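PDB 6MWY: Pre-mRNA-processing-splicing factor 8 from Cryptococcus gattii serotype B, which carries an intein, the part modelled here, which probably excises itself from the precursor protein and joins the flanking sequences by protein splicing. Local coordinates for residues 107-112 with 139-144; 97-102 with 204-209. One frame throughout, in Å; residues are numbered along the deposited sequence.

Contact 1 of 2, residues 107-112 with 139-144; sequences HILSLY and ITVDDF
Leu-109 and Ile-139 face each other as an antiparallel hydrogen-bonded pair, and two backbone bonds join them. Leu-109 N gives its hydrogen to Ile-139 O at 2.8 Å, and Ile-139 N returns one to Leu-109 O at 3.0 Å, lying in the plane of that carbonyl. Ile-108 and Thr-140 form the adjoining non-hydrogen-bonded pair. After Thr-140 the strand gives way to helix 141-146, and Val-141 N, in its first turn, donates to His-107 O at 2.8 Å. This amide sits almost straight out from the carbonyl, although its N-H is bent to 132°. Inside the new turn, Phe-144 N already bonds to Thr-140 O.

The apolar contacts gather on the face that carries Leu-109 and Ile-139. Branched Val-141 sets CG2 against Leu-109 CG at 3.8 Å, the two side chains meeting at a slant. In Leu-111, chi1 of -49° sets CG beside the backbone N and carries CD1 to two partners at once: Ile-139 CG2 at 3.8 Å and Phe-144 CE2 at 3.7 Å. The broad ring of Phe-144 suits this place, since it reaches back from the helix to the strand. Beta-branched Ile-108, Ile-139 and Thr-140 fit extended backbone well.

The polar end of His-107 is engaged elsewhere: ND1 bonds to Cys-44 N at the start of the intein, consistent with the conserved block B histidine of inteins, while Leu-109 CD2 lies in plane at the ring edge.

Strand 135-140 is the outermost strand of an antiparallel sheet, next to strand 108-113. The apolar face continues onto Ile-180 and Ile-183 of strand 176-185 and Ile-93 of strand 91-95, and Tyr-155 meets Phe-144 edge to face. On the other face, with Thr-140, Ile-108 touches His-212 of strand 210-212.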
loop_
_atom_site.group_PDB
_atom_site.type_symbol
_atom_site.label_atom_id
_atom_site.label_comp_id
_atom_site.label_asym_id
_atom_site.label_seq_id
_atom_site.Cartn_x
_atom_site.Cartn_y
_atom_site.Cartn_z
ATOM N N HIS A 107 3.490 -6.379 5.201
ATOM C CA HIS A 107 3.458 -5.137 4.441
ATOM C C HIS A 107 3.307 -3.952 5.383
ATOM O O HIS A 107 2.625 -4.033 6.408
ATOM C CB HIS A 107 2.313 -5.159 3.425
ATOM C CG HIS A 107 2.254 -3.943 2.555
ATOM N ND1 HIS A 107 3.044 -3.789 1.435
ATOM C CD2 HIS A 107 1.503 -2.819 2.640
ATOM C CE1 HIS A 107 2.781 -2.626 0.869
ATOM N NE2 HIS A 107 1.848 -2.017 1.581
ATOM N N ILE A 108 3.957 -2.848 5.037
ATOM C CA ILE A 108 3.972 -1.650 5.867
ATOM C C ILE A 108 2.956 -0.662 5.314
ATOM O O ILE A 108 2.967 -0.350 4.116
ATOM C CB ILE A 108 5.378 -1.032 5.926
ATOM C CG1 ILE A 108 6.354 -2.016 6.574
ATOM C CG2 ILE A 108 5.351 0.292 6.682
ATOM C CD1 ILE A 108 7.789 -1.543 6.599
ATOM N N LEU A 109 2.067 -0.190 6.182
ATOM C CA LEU A 109 1.073 0.817 5.851
ATOM C C LEU A 109 1.571 2.181 6.301
ATOM O O LEU A 109 2.038 2.335 7.439
ATOM C CB LEU A 109 -0.262 0.509 6.530
ATOM C CG LEU A 109 -0.845 -0.888 6.326
ATOM C CD1 LEU A 109 -2.001 -1.127 7.286
ATOM C CD2 LEU A 109 -1.294 -1.055 4.887
ATOM N N SER A 110 1.469 3.161 5.405
ATOM C CA SER A 110 1.734 4.564 5.708
ATOM C C SER A 110 0.394 5.223 6.016
ATOM O O SER A 110 -0.400 5.488 5.108
ATOM C CB SER A 110 2.436 5.234 4.533
ATOM O OG SER A 110 3.719 4.670 4.323
ATOM N N LEU A 111 0.136 5.485 7.296
ATOM C CA LEU A 111 -1.156 5.949 7.774
ATOM C C LEU A 111 -1.005 7.275 8.517
ATOM O O LEU A 111 0.101 7.718 8.844
ATOM C CB LEU A 111 -1.803 4.905 8.689
ATOM C CG LEU A 111 -1.870 3.448 8.226
ATOM C CD1 LEU A 111 -2.529 2.589 9.289
ATOM C CD2 LEU A 111 -2.620 3.335 6.914
ATOM N N TYR A 112 -2.149 7.903 8.789
ATOM C CA TYR A 112 -2.226 9.080 9.638
ATOM C C TYR A 112 -3.022 8.735 10.885
ATOM O O TYR A 112 -4.003 7.991 10.818
ATOM C CB TYR A 112 -2.872 10.257 8.914
ATOM C CG TYR A 112 -1.894 11.100 8.137
ATOM C CD1 TYR A 112 -1.069 12.008 8.782
ATOM C CD2 TYR A 112 -1.796 10.988 6.756
ATOM C CE1 TYR A 112 -0.170 12.783 8.077
ATOM C CE2 TYR A 112 -0.902 11.760 6.040
ATOM C CZ TYR A 112 -0.092 12.655 6.707
ATOM O OH TYR A 112 0.800 13.425 5.999
ATOM N N ILE A 139 3.187 1.553 10.093
ATOM C CA ILE A 139 2.895 0.391 10.931
ATOM C C ILE A 139 2.661 -0.817 10.032
ATOM O O ILE A 139 2.052 -0.699 8.966
ATOM C CB ILE A 139 1.684 0.654 11.859
ATOM C CG1 ILE A 139 1.402 -0.552 12.759
ATOM C CG2 ILE A 139 0.454 1.046 11.049
ATOM C CD1 ILE A 139 0.386 -0.278 13.844
ATOM N N THR A 140 3.152 -1.980 10.453
ATOM C CA THR A 140 2.993 -3.168 9.628
ATOM C C THR A 140 1.553 -3.677 9.705
ATOM O O THR A 140 0.777 -3.296 10.586
ATOM C CB THR A 140 3.978 -4.262 10.050
ATOM O OG1 THR A 140 4.204 -5.152 8.951
ATOM C CG2 THR A 140 3.434 -5.053 11.226
ATOM N N VAL A 141 1.193 -4.541 8.753
ATOM C CA VAL A 141 -0.190 -5.010 8.678
ATOM C C VAL A 141 -0.518 -5.897 9.874
ATOM O O VAL A 141 -1.634 -5.856 10.403
ATOM C CB VAL A 141 -0.449 -5.719 7.334
ATOM C CG1 VAL A 141 -1.736 -6.529 7.387
ATOM C CG2 VAL A 141 -0.531 -4.694 6.213
ATOM N N ASP A 142 0.454 -6.686 10.340
ATOM C CA ASP A 142 0.228 -7.551 11.498
ATOM C C ASP A 142 -0.093 -6.739 12.749
ATOM O O ASP A 142 -1.089 -7.000 13.440
ATOM C CB ASP A 142 1.456 -8.429 11.741
ATOM C CG ASP A 142 1.310 -9.814 11.149
ATOM O OD1 ASP A 142 0.180 -10.348 11.152
ATOM O OD2 ASP A 142 2.326 -10.371 10.684
ATOM N N ASP A 143 0.760 -5.763 13.067
ATOM C CA ASP A 143 0.547 -4.942 14.253
ATOM C C ASP A 143 -0.794 -4.224 14.189
ATOM O O ASP A 143 -1.532 -4.185 15.180
ATOM C CB ASP A 143 1.692 -3.940 14.409
ATOM C CG ASP A 143 3.033 -4.616 14.640
ATOM O OD1 ASP A 143 3.049 -5.839 14.883
ATOM O OD2 ASP A 143 4.071 -3.923 14.574
ATOM N N PHE A 144 -1.132 -3.664 13.025
ATOM C CA PHE A 144 -2.417 -2.989 12.877
ATOM C C PHE A 144 -3.574 -3.964 13.048
ATOM O O PHE A 144 -4.626 -3.603 13.590
ATOM C CB PHE A 144 -2.496 -2.301 11.515
ATOM C CG PHE A 144 -3.709 -1.435 11.348
ATOM C CD1 PHE A 144 -4.886 -1.955 10.831
ATOM C CD2 PHE A 144 -3.675 -0.101 11.717
ATOM C CE1 PHE A 144 -6.003 -1.159 10.681
ATOM C CE2 PHE A 144 -4.789 0.701 11.570
ATOM C CZ PHE A 144 -5.956 0.171 11.051
#

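Contact 2 of 2, residues 97-102 with 204-209; sequences ELEDLV and LRHDYL
The guanidinium of Arg-205 turns its edge to the chain at Glu-99 and Asp-100 and takes Leu-209 CD2 on one face, 3.4 Å above the plane and over its centre. Leu-98 CD1 and Asp-207 OD1 also lie at its edge, and Leu-101 CD1 approaches obliquely. The ring of His-206 presents its edge, at NE2, to Glu-99 OE1, and has Asp-207 CG over one face, toward the rim.

Arginine suits this place because several N-H groups fan out in one plane and can hold two successive carbonyls. Arg-205 NH2 donates to Glu-99 O at 3.1 Å. Arg-205 NH1 donates to Asp-100 O at 3.0 Å, from above the carbonyl plane, and adds a weak bond to Glu-99 O. The Arg-205 chain bends at chi3 (59°), which turns the guanidinium toward Asp-207 as well. Arg-205 NE bonds to Asp-207 OD1 at 2.8 Å, as part of a salt bridge. Leu-209 N reaches this same OD1 from the other face, closing an Asx turn. These two donors probably limit the rotation of the carboxylate, which in turn helps to position the guanidinium.

His-206 offers an N-H in its ring plane, and the extended chain of Glu-99 spans the distance to it, crossing at about a right angle. Glu-99 OE1 accepts from His-206 NE2 at 2.9 Å, with an N-H angle of 161°. Leucines supply the apolar share: Leu-101 CD2 meets Leu-209 CD2 at 4.3 Å.

Residues 205-209 form the loop between strands 202-204 and 210-212, with a type I turn from Arg-205 to Tyr-208. His-206 is hydrogen-bonded through its backbone to Arg-50 of strand 50-52, Leu-101 likewise to Ile-93 of strand 91-95, and Leu-209 packs on Leu-157 of strand 155-159.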
loop_
_atom_site.group_PDB
_atom_site.type_symbol
_atom_site.label_atom_id
_atom_site.label_comp_id
_atom_site.label_asym_id
_atom_site.label_seq_id
_atom_site.Cartn_x
_atom_site.Cartn_y
_atom_site.Cartn_z
ATOM N N GLU A 97 -15.100 4.196 -0.260
ATOM C CA GLU A 97 -14.961 4.721 -1.617
ATOM C C GLU A 97 -13.931 3.951 -2.439
ATOM O O GLU A 97 -14.266 3.370 -3.477
ATOM C CB GLU A 97 -14.591 6.207 -1.590
ATOM C CG GLU A 97 -15.609 7.098 -0.904
ATOM C CD GLU A 97 -15.042 7.781 0.321
ATOM O OE1 GLU A 97 -14.052 7.264 0.880
ATOM O OE2 GLU A 97 -15.576 8.836 0.721
ATOM N N LEU A 98 -12.680 3.942 -1.985
ATOM C CA LEU A 98 -11.586 3.413 -2.787
ATOM C C LEU A 98 -11.579 1.887 -2.815
ATOM O O LEU A 98 -12.149 1.218 -1.947
ATOM C CB LEU A 98 -10.245 3.920 -2.260
ATOM C CG LEU A 98 -9.803 5.285 -2.786
ATOM C CD1 LEU A 98 -8.341 5.510 -2.446
ATOM C CD2 LEU A 98 -10.054 5.413 -4.290
ATOM N N GLU A 99 -10.917 1.346 -3.838
ATOM C CA GLU A 99 -10.767 -0.096 -3.981
ATOM C C GLU A 99 -9.952 -0.655 -2.821
ATOM O O GLU A 99 -9.071 0.022 -2.281
ATOM C CB GLU A 99 -10.092 -0.411 -5.320
ATOM C CG GLU A 99 -9.674 -1.853 -5.530
ATOM C CD GLU A 99 -8.720 -2.005 -6.700
ATOM O OE1 GLU A 99 -8.394 -0.979 -7.336
ATOM O OE2 GLU A 99 -8.292 -3.144 -6.983
ATOM N N ASP A 100 -10.253 -1.895 -2.431
ATOM C CA ASP A 100 -9.589 -2.504 -1.283
ATOM C C ASP A 100 -8.087 -2.595 -1.506
ATOM O O ASP A 100 -7.617 -2.518 -2.647
ATOM C CB ASP A 100 -10.161 -3.895 -0.996
ATOM C CG ASP A 100 -11.614 -3.852 -0.575
ATOM O OD1 ASP A 100 -12.133 -2.741 -0.340
ATOM O OD2 ASP A 100 -12.239 -4.931 -0.483
ATOM N N LEU A 101 -7.327 -2.750 -0.426
ATOM C CA LEU A 101 -5.881 -2.915 -0.497
ATOM C C LEU A 101 -5.530 -4.311 -0.003
ATOM O O LEU A 101 -5.695 -4.610 1.184
ATOM C CB LEU A 101 -5.165 -1.851 0.333
ATOM C CG LEU A 101 -3.639 -1.909 0.316
ATOM C CD1 LEU A 101 -3.123 -1.710 -1.099
ATOM C CD2 LEU A 101 -3.039 -0.877 1.255
ATOM N N VAL A 102 -5.078 -5.173 -0.910
ATOM C CA VAL A 102 -4.741 -6.554 -0.575
ATOM C C VAL A 102 -3.226 -6.687 -0.567
ATOM O O VAL A 102 -2.569 -6.480 -1.595
ATOM C CB VAL A 102 -5.376 -7.556 -1.549
ATOM C CG1 VAL A 102 -5.164 -8.972 -1.049
ATOM C CG2 VAL A 102 -6.859 -7.263 -1.719
ATOM N N LEU A 204 2.950 5.323 -5.499
ATOM C CA LEU A 204 1.544 5.651 -5.671
ATOM C C LEU A 204 0.804 4.529 -6.384
ATOM O O LEU A 204 1.275 3.999 -7.395
ATOM C CB LEU A 204 1.379 6.955 -6.453
ATOM C CG LEU A 204 1.856 8.233 -5.761
ATOM C CD1 LEU A 204 1.462 9.457 -6.570
ATOM C CD2 LEU A 204 1.289 8.317 -4.353
ATOM N N ARG A 205 -0.360 4.175 -5.845
ATOM C CA ARG A 205 -1.287 3.296 -6.538
ATOM C C ARG A 205 -1.994 4.070 -7.652
ATOM O O ARG A 205 -1.850 5.287 -7.780
ATOM C CB ARG A 205 -2.292 2.699 -5.549
ATOM C CG ARG A 205 -2.916 1.387 -6.004
ATOM C CD ARG A 205 -3.742 0.717 -4.917
ATOM N NE ARG A 205 -4.844 1.550 -4.444
ATOM C CZ ARG A 205 -5.846 1.101 -3.692
ATOM N NH1 ARG A 205 -5.891 -0.176 -3.338
ATOM N NH2 ARG A 205 -6.806 1.926 -3.300
ATOM N N HIS A 206 -2.761 3.345 -8.474
ATOM C CA HIS A 206 -3.450 3.981 -9.593
ATOM C C HIS A 206 -4.392 5.077 -9.111
ATOM O O HIS A 206 -4.573 6.091 -9.794
ATOM C CB HIS A 206 -4.210 2.933 -10.406
ATOM C CG HIS A 206 -5.383 2.340 -9.687
ATOM N ND1 HIS A 206 -6.618 2.951 -9.652
ATOM C CD2 HIS A 206 -5.507 1.196 -8.974
ATOM C CE1 HIS A 206 -7.454 2.206 -8.949
ATOM N NE2 HIS A 206 -6.805 1.137 -8.528
ATOM N N ASP A 207 -4.998 4.895 -7.938
ATOM C CA ASP A 207 -5.865 5.901 -7.343
ATOM C C ASP A 207 -5.103 6.890 -6.469
ATOM O O ASP A 207 -5.717 7.575 -5.644
ATOM C CB ASP A 207 -6.973 5.226 -6.533
ATOM C CG ASP A 207 -6.435 4.256 -5.499
ATOM O OD1 ASP A 207 -5.200 4.147 -5.358
ATOM O OD2 ASP A 207 -7.257 3.593 -4.833
ATOM N N TYR A 208 -3.781 6.968 -6.630
ATOM C CA TYR A 208 -2.901 7.871 -5.891
ATOM C C TYR A 208 -2.818 7.539 -4.408
ATOM O O TYR A 208 -2.375 8.376 -3.613
ATOM C CB TYR A 208 -3.309 9.337 -6.082
ATOM C CG TYR A 208 -2.928 9.885 -7.434
ATOM C CD1 TYR A 208 -3.719 9.648 -8.550
ATOM C CD2 TYR A 208 -1.768 10.628 -7.598
ATOM C CE1 TYR A 208 -3.366 10.143 -9.793
ATOM C CE2 TYR A 208 -1.407 11.127 -8.833
ATOM C CZ TYR A 208 -2.208 10.882 -9.927
ATOM O OH TYR A 208 -1.848 11.380 -11.159
ATOM N N LEU A 209 -3.221 6.335 -4.009
ATOM C CA LEU A 209 -3.015 5.904 -2.634
ATOM C C LEU A 209 -1.524 5.733 -2.371
ATOM O O LEU A 209 -0.807 5.126 -3.172
ATOM C CB LEU A 209 -3.763 4.599 -2.361
ATOM C CG LEU A 209 -3.553 3.936 -0.994
ATOM C CD1 LEU A 209 -4.066 4.811 0.142
ATOM C CD2 LEU A 209 -4.215 2.567 -0.956
#

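The two contacts lie on opposite sides of the chain's centre, about 15 Å apart between their own centres, yet both reach the same six-stranded sheet, whose outermost strands, 135-140 and 101-103, each belong to one of them. Contact 1 is buried and joins a strand to its neighbour and a helix start, so backbone pairing and aliphatic or aromatic packing dominate. Contact 2 is partly buried and joins the approach and start of strand 101-103 to the loop before strand 210-212. There, with no strand pairing between its segments, charged and polar side chains take over, gripping backbone carbonyls and a carboxylate. The two contacts meet where Leu-109 CD2 packs against Leu-101 CD2 at 4.0 Å.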